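Local coordinates for Tat (Twin-arginine translocation) pathway signal sequence containing protein (Mycobacterium tuberculosis, PDB 5IMU) that is of unknown function but joins an alpha/beta/alpha sandwich to a helical bundle, binds a potassium ion, and probably leaves the cytoplasm by the Tat pathway, at residues A[28-36]-A[44-52]; A[183-194]-A[206-217]. All blocks are in the same frame, centred on the assembly; numbering follows the deposited sequence.

Contact 1 pairs two strands of a beta hairpin in the DUF5632 part of this C-terminal fragment, and contact 2 packs the last two helices of the chain within the DUF5631 part. Their centres lie about 17 Å apart, yet they touch through residues 50-52. There Gly52 O approaches Trp212 CH2 at 3.2 Å, Ala51 CB meets Val186 CG1 at 3.7 Å, and Leu50 CD2 meets Trp189 CZ3 at 3.9 Å, so the helices of contact 2 pack directly against the end of contact 1. Contact 1 supplies Thr44 to the potassium site, which Asn64 and Thr66 complete; the ion lies about 4 Å from the Thr44 side chain.

Contact 1 (A[28-36]-A[44-52]); sequences EPRISWAAG and TLLVTDLAG
Thr48 OG1 donates to Ser32 O at 2.7 Å, nearly along the C=O axis, and also takes a weak bond from Leu50 N, tying Thr48 and the loop before strand 33-37 together. These are the two arms of an antiparallel beta hairpin, strands 33-37 and 44-48, at the middle of the sheet in the alpha/beta/alpha sandwich. Ala34 and Val47 form a hydrogen-bonded pair, with Val47 N to Ala34 O at 2.9 Å, and Gly36 and Leu45 form the next, with Leu45 N to Gly36 O at 2.8 Å. Between them Ala35 faces Leu46 as a non-hydrogen-bonded pair.

Trp33, Ala35 and Leu46 lie on the face covered by helix 6-27, where Val21 and Val24 pack on them. Here Thr48 CB sits over the six-membered ring of Trp33, 3.9 Å from its centroid, a CH-pi contact. Thr48 has OG1 anti to its own N (chi1 175°), a torsion that turns the hydroxyl to Ser32 while CG2 lies near Trp33 CZ3. The indole is fixed at its other end, because NE1 donates almost in the ring plane to Glu28 O at 3.0 Å. Glu28 in turn receives Arg30 side-on, NE and NH2 each meeting one carboxylate oxygen, and Arg30 has a second salt bridge to Glu172.

On the other face, Ala34 and Leu45 pack against helix 79-83, and Ala34 CB meets Val47 CG2 at 4.0 Å. Thr44, at the start of its strand, is part of the potassium site, and its hydroxyl bonds to Arg16. Before strand 33-37, the Ile31 side chain crosses that of Thr48 at about a right angle, with Ile31 CD1 3.5 Å from Thr48 OG1.

Contact 2 (A[183-194]-A[206-217]); sequences LTAVGDWMLLAA and ANYHLAWYAVTT
Met190 of helix 183-194 is the knob of the interface, entering a hole lined by His209, Trp212, Tyr213 and Thr216 of helix 206-216. Extended beyond CG, it meets Thr216 tip to tip, and its CE methyl packs on Trp212 CB at 4.2 Å. Beside it, Leu191 CD2 meets Leu210 CD2, also at 4.2 Å.

Two CH-pi contacts flank this knob. Leu191 CG stands over the Tyr213 ring, 3.6 Å from its centroid, while Thr217 CG2 covers the opposite face and Gly187 O lies at the edge, 3.2 Å from Tyr213 CD1. Ala193 CB sits over the centre of the His209 imidazole, and Tyr208 CD2 backs the other face; ND1 of that ring is hydrogen-bonded to Trp54.

The backbones come closest at small residues. Gly187 lets the Tyr213 ring lie against its main chain, and Ala194 meets Ala206 with their CA atoms 4.0 Å apart. No hydrogen bond crosses the interface. With axes 8.0 Å apart at closest approach and crossing at -156°, this is antiparallel helical-hairpin packing with a knob in a hole, within the chain's alpha-helical bundle.

Contact 1 (A[28-36]-A[44-52])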
loop_
_atom_site.group_PDB
_atom_site.type_symbol
_atom_site.label_atom_id
_atom_site.label_comp_id
_atom_site.label_asym_id
_atom_site.label_seq_id
_atom_site.Cartn_x
_atom_site.Cartn_y
_atom_site.Cartn_z
ATOM N N GLU A 28 10.422 -4.623 -1.141
ATOM C CA GLU A 28 9.858 -4.804 -2.479
ATOM C C GLU A 28 10.621 -3.935 -3.470
ATOM O O GLU A 28 10.213 -2.809 -3.784
ATOM C CB GLU A 28 8.365 -4.476 -2.503
ATOM C CG GLU A 28 7.735 -4.779 -3.847
ATOM C CD GLU A 28 8.107 -6.167 -4.334
ATOM O OE1 GLU A 28 7.535 -7.144 -3.810
ATOM O OE2 GLU A 28 8.981 -6.282 -5.223
ATOM N N PRO A 29 11.743 -4.438 -3.998
ATOM C CA PRO A 29 12.583 -3.617 -4.885
ATOM C C PRO A 29 12.109 -3.557 -6.327
ATOM O O PRO A 29 12.671 -2.778 -7.109
ATOM C CB PRO A 29 13.951 -4.302 -4.787
ATOM C CG PRO A 29 13.617 -5.742 -4.529
ATOM C CD PRO A 29 12.360 -5.741 -3.690
ATOM N N ARG A 30 11.102 -4.339 -6.703
ATOM C CA ARG A 30 10.668 -4.406 -8.092
ATOM C C ARG A 30 9.817 -3.216 -8.517
ATOM O O ARG A 30 9.472 -3.119 -9.700
ATOM C CB ARG A 30 9.899 -5.711 -8.330
ATOM C CG ARG A 30 10.740 -6.964 -8.110
ATOM C CD ARG A 30 9.906 -8.233 -8.228
ATOM N NE ARG A 30 9.066 -8.451 -7.054
ATOM C CZ ARG A 30 8.227 -9.473 -6.914
ATOM N NH1 ARG A 30 8.109 -10.374 -7.881
ATOM N NH2 ARG A 30 7.504 -9.594 -5.809
ATOM N N ILE A 31 9.478 -2.307 -7.600
ATOM C CA ILE A 31 8.692 -1.124 -7.921
ATOM C C ILE A 31 9.427 0.108 -7.409
ATOM O O ILE A 31 10.295 0.026 -6.538
ATOM C CB ILE A 31 7.269 -1.186 -7.329
ATOM C CG1 ILE A 31 7.326 -1.159 -5.802
ATOM C CG2 ILE A 31 6.543 -2.430 -7.819
ATOM C CD1 ILE A 31 5.971 -1.353 -5.143
ATOM N N SER A 32 9.058 1.265 -7.960
ATOM C CA SER A 32 9.721 2.516 -7.612
ATOM C C SER A 32 9.097 3.135 -6.369
ATOM O O SER A 32 7.883 3.062 -6.163
ATOM C CB SER A 32 9.646 3.504 -8.779
ATOM O OG SER A 32 10.424 3.055 -9.873
ATOM N N TRP A 33 9.943 3.747 -5.538
ATOM C CA TRP A 33 9.523 4.381 -4.297
ATOM C C TRP A 33 10.096 5.788 -4.214
ATOM O O TRP A 33 11.112 6.099 -4.840
ATOM C CB TRP A 33 9.997 3.595 -3.062
ATOM C CG TRP A 33 9.484 2.189 -2.948
ATOM C CD1 TRP A 33 10.075 1.059 -3.437
ATOM C CD2 TRP A 33 8.300 1.759 -2.267
ATOM N NE1 TRP A 33 9.323 -0.046 -3.118
ATOM C CE2 TRP A 33 8.229 0.358 -2.397
ATOM C CE3 TRP A 33 7.289 2.423 -1.564
ATOM C CZ2 TRP A 33 7.187 -0.391 -1.854
ATOM C CZ3 TRP A 33 6.256 1.677 -1.024
ATOM C CH2 TRP A 33 6.213 0.286 -1.172
ATOM N N ALA A 34 9.446 6.630 -3.412
ATOM C CA ALA A 34 9.975 7.951 -3.102
ATOM C C ALA A 34 9.433 8.411 -1.757
ATOM O O ALA A 34 8.323 8.047 -1.360
ATOM C CB ALA A 34 9.626 8.978 -4.184
ATOM N N ALA A 35 10.230 9.218 -1.060
ATOM C CA ALA A 35 9.817 9.844 0.186
ATOM C C ALA A 35 10.258 11.299 0.196
ATOM O O ALA A 35 11.323 11.645 -0.320
ATOM C CB ALA A 35 10.387 9.118 1.410
ATOM N N GLY A 36 9.431 12.146 0.791
ATOM C CA GLY A 36 9.702 13.572 0.818
ATOM C C GLY A 36 9.249 14.190 2.122
ATOM O O GLY A 36 8.324 13.706 2.777
ATOM N N THR A 44 6.496 13.338 6.776
ATOM C CA THR A 44 7.256 12.570 5.795
ATOM C C THR A 44 6.275 11.759 4.955
ATOM O O THR A 44 5.602 10.859 5.469
ATOM C CB THR A 44 8.274 11.657 6.476
ATOM O OG1 THR A 44 9.171 12.444 7.271
ATOM C CG2 THR A 44 9.072 10.883 5.437
ATOM N N LEU A 45 6.200 12.077 3.667
ATOM C CA LEU A 45 5.283 11.428 2.740
ATOM C C LEU A 45 6.009 10.317 1.993
ATOM O O LEU A 45 7.122 10.526 1.501
ATOM C CB LEU A 45 4.714 12.446 1.749
ATOM C CG LEU A 45 3.770 11.930 0.664
ATOM C CD1 LEU A 45 2.474 11.420 1.274
ATOM C CD2 LEU A 45 3.496 13.021 -0.357
ATOM N N LEU A 46 5.382 9.144 1.908
ATOM C CA LEU A 46 5.961 7.978 1.250
ATOM C C LEU A 46 5.016 7.483 0.164
ATOM O O LEU A 46 3.814 7.323 0.407
ATOM C CB LEU A 46 6.232 6.857 2.257
ATOM C CG LEU A 46 6.778 5.554 1.669
ATOM C CD1 LEU A 46 8.129 5.772 1.007
ATOM C CD2 LEU A 46 6.870 4.488 2.739
ATOM N N VAL A 47 5.558 7.236 -1.032
ATOM C CA VAL A 47 4.749 6.837 -2.178
ATOM C C VAL A 47 5.447 5.738 -2.968
ATOM O O VAL A 47 6.672 5.586 -2.924
ATOM C CB VAL A 47 4.446 8.022 -3.125
ATOM C CG1 VAL A 47 3.761 9.161 -2.383
ATOM C CG2 VAL A 47 5.722 8.503 -3.807
ATOM N N THR A 48 4.637 4.960 -3.682
ATOM C CA THR A 48 5.055 4.199 -4.848
ATOM C C THR A 48 4.059 4.496 -5.961
ATOM O O THR A 48 2.927 4.914 -5.704
ATOM C CB THR A 48 5.112 2.687 -4.577
ATOM O OG1 THR A 48 5.423 1.993 -5.793
ATOM C CG2 THR A 48 3.774 2.190 -4.049
ATOM N N ASP A 49 4.484 4.294 -7.206
ATOM C CA ASP A 49 3.609 4.537 -8.345
ATOM C C ASP A 49 2.867 3.282 -8.791
ATOM O O ASP A 49 2.319 3.256 -9.900
ATOM C CB ASP A 49 4.400 5.139 -9.511
ATOM C CG ASP A 49 5.476 4.207 -10.043
ATOM O OD1 ASP A 49 5.745 3.159 -9.418
ATOM O OD2 ASP A 49 6.059 4.528 -11.101
ATOM N N LEU A 50 2.837 2.247 -7.947
ATOM C CA LEU A 50 2.135 1.014 -8.291
ATOM C C LEU A 50 0.662 1.276 -8.585
ATOM O O LEU A 50 0.113 0.749 -9.560
ATOM C CB LEU A 50 2.285 -0.003 -7.159
ATOM C CG LEU A 50 1.592 -1.362 -7.302
ATOM C CD1 LEU A 50 2.161 -2.155 -8.472
ATOM C CD2 LEU A 50 1.701 -2.157 -6.008
ATOM N N ALA A 51 0.007 2.098 -7.762
ATOM C CA ALA A 51 -1.414 2.370 -7.946
ATOM C C ALA A 51 -1.854 3.656 -7.254
ATOM O O ALA A 51 -2.665 3.617 -6.324
ATOM C CB ALA A 51 -2.249 1.192 -7.437
ATOM N N GLY A 52 -1.324 4.796 -7.698
ATOM C CA GLY A 52 -1.810 6.097 -7.272
ATOM C C GLY A 52 -1.540 6.483 -5.835
ATOM O O GLY A 52 -2.119 7.464 -5.358
#

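Contact 2 (A[183-194]-A[206-217])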
loop_
_atom_site.group_PDB
_atom_site.type_symbol
_atom_site.label_atom_id
_atom_site.label_comp_id
_atom_site.label_asym_id
_atom_site.label_seq_id
_atom_site.Cartn_x
_atom_site.Cartn_y
_atom_site.Cartn_z
ATOM N N LEU A 183 -4.493 -2.278 -13.945
ATOM C CA LEU A 183 -5.154 -1.860 -12.714
ATOM C C LEU A 183 -6.292 -2.795 -12.337
ATOM O O LEU A 183 -6.681 -2.841 -11.164
ATOM C CB LEU A 183 -5.694 -0.436 -12.847
ATOM C CG LEU A 183 -4.713 0.734 -12.826
ATOM C CD1 LEU A 183 -5.489 2.018 -12.603
ATOM C CD2 LEU A 183 -3.645 0.556 -11.759
ATOM N N THR A 184 -6.844 -3.518 -13.312
ATOM C CA THR A 184 -7.815 -4.567 -13.026
ATOM C C THR A 184 -7.264 -5.564 -12.013
ATOM O O THR A 184 -7.914 -5.873 -11.007
ATOM C CB THR A 184 -8.204 -5.274 -14.325
ATOM O OG1 THR A 184 -9.219 -4.519 -15.000
ATOM C CG2 THR A 184 -8.705 -6.688 -14.049
ATOM N N ALA A 185 -6.056 -6.077 -12.264
ATOM C CA ALA A 185 -5.455 -7.037 -11.344
ATOM C C ALA A 185 -5.096 -6.392 -10.012
ATOM O O ALA A 185 -5.157 -7.052 -8.969
ATOM C CB ALA A 185 -4.219 -7.674 -11.979
ATOM N N VAL A 186 -4.724 -5.110 -10.024
ATOM C CA VAL A 186 -4.441 -4.411 -8.773
ATOM C C VAL A 186 -5.705 -4.303 -7.929
ATOM O O VAL A 186 -5.672 -4.497 -6.707
ATOM C CB VAL A 186 -3.829 -3.028 -9.062
ATOM C CG1 VAL A 186 -3.693 -2.228 -7.777
ATOM C CG2 VAL A 186 -2.477 -3.177 -9.743
ATOM N N GLY A 187 -6.837 -3.997 -8.565
ATOM C CA GLY A 187 -8.092 -3.939 -7.835
ATOM C C GLY A 187 -8.436 -5.256 -7.165
ATOM O O GLY A 187 -8.882 -5.280 -6.016
ATOM N N ASP A 188 -8.228 -6.368 -7.873
ATOM C CA ASP A 188 -8.434 -7.684 -7.271
ATOM C C ASP A 188 -7.531 -7.879 -6.058
ATOM O O ASP A 188 -7.968 -8.379 -5.016
ATOM C CB ASP A 188 -8.181 -8.777 -8.309
ATOM C CG ASP A 188 -9.275 -8.854 -9.357
ATOM O OD1 ASP A 188 -10.153 -7.965 -9.377
ATOM O OD2 ASP A 188 -9.256 -9.805 -10.168
ATOM N N TRP A 189 -6.256 -7.504 -6.191
ATOM C CA TRP A 189 -5.319 -7.545 -5.071
ATOM C C TRP A 189 -5.862 -6.775 -3.872
ATOM O O TRP A 189 -5.795 -7.245 -2.730
ATOM C CB TRP A 189 -3.974 -6.975 -5.534
ATOM C CG TRP A 189 -2.800 -7.178 -4.620
ATOM C CD1 TRP A 189 -2.790 -7.787 -3.397
ATOM C CD2 TRP A 189 -1.454 -6.758 -4.871
ATOM N NE1 TRP A 189 -1.517 -7.772 -2.873
ATOM C CE2 TRP A 189 -0.680 -7.146 -3.760
ATOM C CE3 TRP A 189 -0.829 -6.093 -5.930
ATOM C CZ2 TRP A 189 0.689 -6.887 -3.678
ATOM C CZ3 TRP A 189 0.527 -5.839 -5.847
ATOM C CH2 TRP A 189 1.271 -6.236 -4.729
ATOM N N MET A 190 -6.430 -5.590 -4.122
ATOM C CA MET A 190 -6.951 -4.765 -3.035
ATOM C C MET A 190 -8.150 -5.421 -2.355
ATOM O O MET A 190 -8.244 -5.426 -1.122
ATOM C CB MET A 190 -7.332 -3.383 -3.564
ATOM C CG MET A 190 -6.154 -2.527 -4.003
ATOM S SD MET A 190 -6.678 -1.075 -4.935
ATOM C CE MET A 190 -5.130 -0.191 -5.090
ATOM N N LEU A 191 -9.083 -5.967 -3.142
ATOM C CA LEU A 191 -10.262 -6.600 -2.556
ATOM C C LEU A 191 -9.885 -7.828 -1.736
ATOM O O LEU A 191 -10.425 -8.042 -0.644
ATOM C CB LEU A 191 -11.259 -6.983 -3.649
ATOM C CG LEU A 191 -12.348 -5.973 -4.021
ATOM C CD1 LEU A 191 -13.311 -6.587 -5.030
ATOM C CD2 LEU A 191 -13.095 -5.481 -2.789
ATOM N N LEU A 192 -8.969 -8.652 -2.248
ATOM C CA LEU A 192 -8.518 -9.808 -1.481
ATOM C C LEU A 192 -7.812 -9.376 -0.200
ATOM O O LEU A 192 -7.968 -10.016 0.849
ATOM C CB LEU A 192 -7.598 -10.678 -2.335
ATOM C CG LEU A 192 -8.196 -11.260 -3.618
ATOM C CD1 LEU A 192 -7.116 -11.921 -4.464
ATOM C CD2 LEU A 192 -9.311 -12.248 -3.301
ATOM N N ALA A 193 -7.034 -8.292 -0.268
ATOM C CA ALA A 193 -6.344 -7.793 0.918
ATOM C C ALA A 193 -7.336 -7.317 1.971
ATOM O O ALA A 193 -7.104 -7.484 3.174
ATOM C CB ALA A 193 -5.386 -6.664 0.536
ATOM N N ALA A 194 -8.447 -6.718 1.535
ATOM C CA ALA A 194 -9.466 -6.280 2.482
ATOM C C ALA A 194 -10.103 -7.467 3.192
ATOM O O ALA A 194 -10.358 -7.414 4.400
ATOM C CB ALA A 194 -10.529 -5.447 1.763
ATOM N N ALA A 206 -8.835 -3.372 6.508
ATOM C CA ALA A 206 -9.858 -3.677 5.514
ATOM C C ALA A 206 -10.469 -2.399 4.957
ATOM O O ALA A 206 -10.726 -2.295 3.753
ATOM C CB ALA A 206 -10.940 -4.567 6.129
ATOM N N ASN A 207 -10.692 -1.412 5.824
ATOM C CA ASN A 207 -11.186 -0.114 5.380
ATOM C C ASN A 207 -10.200 0.549 4.424
ATOM O O ASN A 207 -10.590 1.066 3.369
ATOM C CB ASN A 207 -11.452 0.774 6.597
ATOM C CG ASN A 207 -12.177 2.051 6.240
ATOM O OD1 ASN A 207 -13.365 2.034 5.918
ATOM N ND2 ASN A 207 -11.468 3.174 6.304
ATOM N N TYR A 208 -8.911 0.535 4.775
ATOM C CA TYR A 208 -7.881 1.130 3.926
ATOM C C TYR A 208 -7.905 0.532 2.525
ATOM O O TYR A 208 -7.896 1.258 1.524
ATOM C CB TYR A 208 -6.508 0.938 4.581
ATOM C CG TYR A 208 -5.308 1.288 3.719
ATOM C CD1 TYR A 208 -4.776 2.575 3.720
ATOM C CD2 TYR A 208 -4.690 0.325 2.932
ATOM C CE1 TYR A 208 -3.672 2.892 2.943
ATOM C CE2 TYR A 208 -3.588 0.634 2.152
ATOM C CZ TYR A 208 -3.082 1.920 2.162
ATOM O OH TYR A 208 -1.985 2.233 1.390
ATOM N N HIS A 209 -7.943 -0.798 2.433
ATOM C CA HIS A 209 -7.890 -1.441 1.125
ATOM C C HIS A 209 -9.191 -1.242 0.354
ATOM O O HIS A 209 -9.171 -1.082 -0.871
ATOM C CB HIS A 209 -7.574 -2.927 1.284
ATOM C CG HIS A 209 -6.173 -3.195 1.738
ATOM N ND1 HIS A 209 -5.069 -2.798 1.015
ATOM C CD2 HIS A 209 -5.697 -3.815 2.843
ATOM C CE1 HIS A 209 -3.972 -3.165 1.654
ATOM N NE2 HIS A 209 -4.326 -3.784 2.766
ATOM N N LEU A 210 -10.328 -1.244 1.051
ATOM C CA LEU A 210 -11.605 -1.028 0.376
ATOM C C LEU A 210 -11.706 0.388 -0.178
ATOM O O LEU A 210 -12.213 0.591 -1.288
ATOM C CB LEU A 210 -12.761 -1.304 1.338
ATOM C CG LEU A 210 -13.997 -2.047 0.819
ATOM C CD1 LEU A 210 -15.262 -1.487 1.457
ATOM C CD2 LEU A 210 -14.097 -2.026 -0.702
ATOM N N ALA A 211 -11.243 1.381 0.585
ATOM C CA ALA A 211 -11.268 2.757 0.099
ATOM C C ALA A 211 -10.403 2.915 -1.144
ATOM O O ALA A 211 -10.805 3.573 -2.112
ATOM C CB ALA A 211 -10.806 3.713 1.200
ATOM N N TRP A 212 -9.215 2.309 -1.142
ATOM C CA TRP A 212 -8.349 2.399 -2.310
ATOM C C TRP A 212 -8.907 1.617 -3.491
ATOM O O TRP A 212 -8.659 1.983 -4.645
ATOM C CB TRP A 212 -6.945 1.913 -1.958
ATOM C CG TRP A 212 -6.087 3.008 -1.408
ATOM C CD1 TRP A 212 -5.773 3.231 -0.099
ATOM C CD2 TRP A 212 -5.450 4.047 -2.159
ATOM N NE1 TRP A 212 -4.969 4.344 0.009
ATOM C CE2 TRP A 212 -4.758 4.862 -1.243
ATOM C CE3 TRP A 212 -5.395 4.364 -3.520
ATOM C CZ2 TRP A 212 -4.017 5.974 -1.644
ATOM C CZ3 TRP A 212 -4.660 5.468 -3.917
ATOM C CH2 TRP A 212 -3.981 6.260 -2.984
ATOM N N TYR A 213 -9.656 0.543 -3.230
ATOM C CA TYR A 213 -10.294 -0.183 -4.324
ATOM C C TYR A 213 -11.263 0.716 -5.086
ATOM O O TYR A 213 -11.340 0.651 -6.319
ATOM C CB TYR A 213 -11.022 -1.420 -3.793
ATOM C CG TYR A 213 -11.783 -2.170 -4.868
ATOM C CD1 TYR A 213 -11.135 -3.075 -5.695
ATOM C CD2 TYR A 213 -13.144 -1.963 -5.059
ATOM C CE1 TYR A 213 -11.821 -3.759 -6.684
ATOM C CE2 TYR A 213 -13.839 -2.641 -6.046
ATOM C CZ TYR A 213 -13.173 -3.538 -6.854
ATOM O OH TYR A 213 -13.862 -4.213 -7.833
ATOM N N ALA A 214 -12.001 1.565 -4.367
ATOM C CA ALA A 214 -13.024 2.392 -5.004
ATOM C C ALA A 214 -12.409 3.402 -5.965
ATOM O O ALA A 214 -12.909 3.591 -7.080
ATOM C CB ALA A 214 -13.859 3.106 -3.942
ATOM N N VAL A 215 -11.332 4.072 -5.550
ATOM C CA VAL A 215 -10.699 5.047 -6.433
ATOM C C VAL A 215 -9.898 4.371 -7.536
ATOM O O VAL A 215 -9.715 4.960 -8.609
ATOM C CB VAL A 215 -9.795 6.014 -5.647
ATOM C CG1 VAL A 215 -10.615 6.795 -4.630
ATOM C CG2 VAL A 215 -8.652 5.267 -4.970
ATOM N N THR A 216 -9.435 3.140 -7.311
ATOM C CA THR A 216 -8.665 2.446 -8.337
ATOM C C THR A 216 -9.560 1.975 -9.478
ATOM O O THR A 216 -9.141 1.976 -10.642
ATOM C CB THR A 216 -7.916 1.267 -7.718
ATOM O OG1 THR A 216 -7.131 1.731 -6.615
ATOM C CG2 THR A 216 -6.993 0.621 -8.741
ATOM N N THR A 217 -10.794 1.578 -9.170
ATOM C CA THR A 217 -11.711 1.023 -10.154
ATOM C C THR A 217 -12.723 2.043 -10.662
ATOM O O THR A 217 -13.663 1.668 -11.368
ATOM C CB THR A 217 -12.449 -0.181 -9.568
ATOM O OG1 THR A 217 -13.250 0.241 -8.457
ATOM C CG2 THR A 217 -11.458 -1.237 -9.102
#